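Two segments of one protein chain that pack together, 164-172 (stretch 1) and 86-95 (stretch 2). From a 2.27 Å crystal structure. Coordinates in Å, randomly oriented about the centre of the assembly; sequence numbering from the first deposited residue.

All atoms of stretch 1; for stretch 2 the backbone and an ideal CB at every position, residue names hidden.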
# COMPACT_ATOMS: atom_id res chain seq x y z
N ASN A 164 2.89 -31.91 -6.80
CA ASN A 164 3.90 -31.02 -6.23
C ASN A 164 3.45 -29.57 -6.34
O ASN A 164 4.19 -28.68 -6.74
CB ASN A 164 5.26 -31.22 -6.87
CG ASN A 164 5.86 -32.59 -6.56
OD1 ASN A 164 6.33 -33.29 -7.44
ND2 ASN A 164 5.84 -32.97 -5.29
N ILE A 165 2.21 -29.37 -5.96
CA ILE A 165 1.64 -28.03 -5.87
C ILE A 165 1.65 -27.59 -4.43
O ILE A 165 1.11 -28.29 -3.56
CB ILE A 165 0.19 -27.97 -6.38
CG1 ILE A 165 0.09 -28.64 -7.75
CG2 ILE A 165 -0.30 -26.48 -6.39
CD1 ILE A 165 0.99 -28.03 -8.82
N THR A 166 2.31 -26.47 -4.18
CA THR A 166 2.28 -25.87 -2.84
C THR A 166 0.89 -25.33 -2.52
O THR A 166 0.25 -24.66 -3.35
CB THR A 166 3.27 -24.74 -2.71
OG1 THR A 166 4.56 -25.22 -3.06
CG2 THR A 166 3.29 -24.17 -1.27
N VAL A 167 0.41 -25.68 -1.34
CA VAL A 167 -0.91 -25.29 -0.89
C VAL A 167 -0.84 -24.71 0.51
O VAL A 167 -0.22 -25.28 1.39
CB VAL A 167 -1.83 -26.48 -0.82
CG1 VAL A 167 -3.24 -26.03 -0.48
CG2 VAL A 167 -1.79 -27.25 -2.12
N ILE A 168 -1.49 -23.58 0.71
CA ILE A 168 -1.58 -22.98 2.01
C ILE A 168 -2.98 -22.46 2.28
O ILE A 168 -3.82 -22.36 1.39
CB ILE A 168 -0.58 -21.84 2.18
CG1 ILE A 168 -0.99 -20.63 1.31
CG2 ILE A 168 0.83 -22.32 1.82
CD1 ILE A 168 -0.02 -19.43 1.41
N THR A 169 -3.21 -22.15 3.55
CA THR A 169 -4.51 -21.69 4.01
C THR A 169 -4.37 -20.47 4.90
O THR A 169 -3.62 -20.48 5.87
CB THR A 169 -5.24 -22.78 4.82
OG1 THR A 169 -5.56 -23.87 3.95
CG2 THR A 169 -6.54 -22.22 5.42
N THR A 170 -5.13 -19.43 4.57
CA THR A 170 -5.14 -18.23 5.38
C THR A 170 -6.51 -18.01 6.01
O THR A 170 -7.51 -18.46 5.48
CB THR A 170 -4.82 -16.98 4.53
OG1 THR A 170 -4.98 -15.80 5.34
CG2 THR A 170 -5.76 -16.88 3.33
N PRO A 171 -6.57 -17.28 7.13
CA PRO A 171 -7.93 -17.03 7.67
C PRO A 171 -8.69 -15.94 6.89
O PRO A 171 -9.90 -15.81 6.99
CB PRO A 171 -7.65 -16.58 9.11
CG PRO A 171 -6.24 -16.18 9.15
CD PRO A 171 -5.52 -16.97 8.12
N HIS A 172 -7.98 -15.23 6.05
CA HIS A 172 -8.50 -14.01 5.44
C HIS A 172 -9.37 -14.33 4.28
O HIS A 172 -9.15 -15.32 3.59
CB HIS A 172 -7.33 -13.14 4.99
CG HIS A 172 -6.49 -12.67 6.12
ND1 HIS A 172 -7.02 -12.05 7.22
CD2 HIS A 172 -5.15 -12.71 6.32
CE1 HIS A 172 -6.04 -11.70 8.04
NE2 HIS A 172 -4.90 -12.10 7.52
N UNK A 86 0.09 -13.59 5.50
CA UNK A 86 -1.31 -14.01 5.40
C UNK A 86 -1.73 -14.83 6.62
O UNK A 86 -2.82 -15.37 6.68
CB UNK A 86 -1.53 -14.82 4.12
N UNK A 87 -0.83 -14.89 7.60
CA UNK A 87 -0.99 -15.77 8.78
C UNK A 87 -1.50 -17.13 8.33
O UNK A 87 -2.48 -17.66 8.83
CB UNK A 87 -1.95 -15.16 9.80
N UNK A 88 -0.80 -17.68 7.34
CA UNK A 88 -1.25 -18.91 6.69
C UNK A 88 -0.48 -20.12 7.19
O UNK A 88 0.62 -20.02 7.69
CB UNK A 88 -1.10 -18.79 5.17
N UNK A 89 -1.08 -21.27 7.02
CA UNK A 89 -0.39 -22.53 7.29
C UNK A 89 -0.34 -23.29 5.99
O UNK A 89 -1.29 -23.27 5.21
CB UNK A 89 -1.08 -23.34 8.39
N UNK A 90 0.78 -23.96 5.78
CA UNK A 90 0.98 -24.79 4.60
C UNK A 90 0.44 -26.17 4.87
O UNK A 90 0.57 -26.71 5.96
CB UNK A 90 2.46 -24.85 4.21
N UNK A 91 -0.20 -26.73 3.84
CA UNK A 91 -0.70 -28.11 3.86
C UNK A 91 0.15 -29.02 2.99
O UNK A 91 0.25 -30.22 3.22
CB UNK A 91 -2.16 -28.16 3.39
N UNK A 92 0.71 -28.44 1.95
CA UNK A 92 1.75 -29.09 1.17
C UNK A 92 2.72 -28.06 0.66
O UNK A 92 2.35 -26.91 0.39
CB UNK A 92 1.15 -29.89 0.01
N UNK A 93 3.97 -28.50 0.53
CA UNK A 93 5.04 -27.67 0.00
C UNK A 93 5.85 -28.38 -1.07
O UNK A 93 6.36 -29.49 -0.86
CB UNK A 93 5.96 -27.22 1.13
N UNK A 94 5.97 -27.73 -2.22
CA UNK A 94 6.93 -28.13 -3.23
C UNK A 94 8.30 -27.66 -2.81
O UNK A 94 8.64 -26.51 -2.97
CB UNK A 94 6.56 -27.57 -4.61
N UNK A 95 9.10 -28.59 -2.30
CA UNK A 95 10.38 -28.25 -1.68
C UNK A 95 11.45 -27.88 -2.70
O UNK A 95 12.51 -27.41 -2.33
CB UNK A 95 10.87 -29.42 -0.83

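At position 86 the CA-to-CB bond runs sideways. The ideal CB lies 4.8 Å from Thr 170 CG2 and 5.6 Å from Ile 168 CD1, so an aliphatic group would be at home there, though others are not excluded. Separately, the backbone O of 86 accepts a hydrogen bond from Thr 170 OG1 (2.6 Å). The deposited Leu 86 brings its CD1 to 4.7 Å from Ile 168 CD1.

At position 87 phi and psi are both positive (43/51), which suits Gly, Asn or Asp best. The ideal CB lies 4.3 Å from Pro 171 CD and 4.8 Å from His 172 NE2, so a short polar group could reach toward the imidazole. Ser 87 does so through a water, which is 2.9 Å from Ser 87 OG and 2.7 Å from His 172 NE2.

Position 88 is tight: its ideal CB is 3.1 Å from Thr 169 O and 4.0 Å from Ile 168 CD1. A small apolar residue fits best, and Ala 88 CB meets Ile 168 CD1 at 4.0 Å.

Position 89 is paired with Thr 169 by N to O bonds in both directions. With the ideal CB 4.6 Å from Thr 169 O, many residues are possible; Glu 89 leads its carboxylate away.

Position 90 is the non-hydrogen-bonded partner of Ile 168, CA to CA 4.1 Å. Its ideal CB is 3.8 Å from Ile 168 CG2, which suits Ala, Val or Thr. Ala 90 CB makes an apolar contact with Ile 168 CG2 at 3.9 Å.

At position 91 the chain turns a corner, and psi falls to -30. The N of 91 donates to Val 167 O (2.8 Å). CB points sideways, but Thr 169 OG1 offers a hydroxyl within range of a long polar chain. Gln 91 folds back (chi1 m, chi2 p), so that OE1 accepts from Thr 169 OG1 at 2.7 Å.

Position 92 pairs with Val 167 beside the bulge: Val 167 N donates to its O (2.9 Å), while its own N makes a weak bond to Val 167 O (3.3 Å). The ideal CB is 3.9 Å from Ile 165 O, calling for a short donor such as Asn, Ser or Thr. Asn 92 ND2 donates to Ile 165 O at 3.0 Å.

Position 93 points away and tolerates variety; it is Ile 93.

Position 94 points toward stretch 1, its N donating to Thr 166 OG1 (3.0 Å). The ideal CB is 3.4 Å from Asn 164 O, favouring a compact donor. Asn 94 ND2 bonds weakly to Asn 164 O (2.9 Å).

At 95 CA-to-CB points away, with no atom of stretch 1 within 5.5 Å of the ideal CB, so stretch 1 sets no preference; it is Glu 95.

Stretch 2 86-95: LSAEAQNINE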
# COMPACT_ATOMS: atom_id res chain seq x y z
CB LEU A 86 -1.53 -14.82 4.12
CG LEU A 86 -1.28 -14.05 2.82
CD1 LEU A 86 -1.51 -14.95 1.60
CD2 LEU A 86 -2.18 -12.82 2.76
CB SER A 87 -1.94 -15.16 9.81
OG SER A 87 -1.48 -13.88 10.24
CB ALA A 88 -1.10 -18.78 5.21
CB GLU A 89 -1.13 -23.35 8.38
CG GLU A 89 -1.09 -22.72 9.79
CD GLU A 89 0.16 -23.07 10.61
OE1 GLU A 89 0.46 -24.28 10.79
OE2 GLU A 89 0.84 -22.13 11.12
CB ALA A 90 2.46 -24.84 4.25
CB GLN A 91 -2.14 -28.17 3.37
CG GLN A 91 -3.13 -27.72 4.39
CD GLN A 91 -3.11 -26.25 4.56
OE1 GLN A 91 -3.44 -25.51 3.64
NE2 GLN A 91 -2.70 -25.79 5.73
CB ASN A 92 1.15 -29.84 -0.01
CG ASN A 92 2.18 -30.68 -0.73
OD1 ASN A 92 2.88 -31.46 -0.10
ND2 ASN A 92 2.25 -30.56 -2.05
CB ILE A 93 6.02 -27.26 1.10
CG1 ILE A 93 5.28 -26.55 2.24
CG2 ILE A 93 7.11 -26.35 0.51
CD1 ILE A 93 6.18 -26.26 3.45
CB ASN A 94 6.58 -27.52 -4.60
CG ASN A 94 7.50 -28.00 -5.71
OD1 ASN A 94 8.64 -28.40 -5.44
ND2 ASN A 94 7.02 -27.99 -6.95
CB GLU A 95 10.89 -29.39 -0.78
CG GLU A 95 9.94 -29.78 0.37
CD GLU A 95 9.85 -28.74 1.50
OE1 GLU A 95 10.68 -27.81 1.54
OE2 GLU A 95 8.95 -28.86 2.37
O HOH W 1 -2.33 -11.91 8.28
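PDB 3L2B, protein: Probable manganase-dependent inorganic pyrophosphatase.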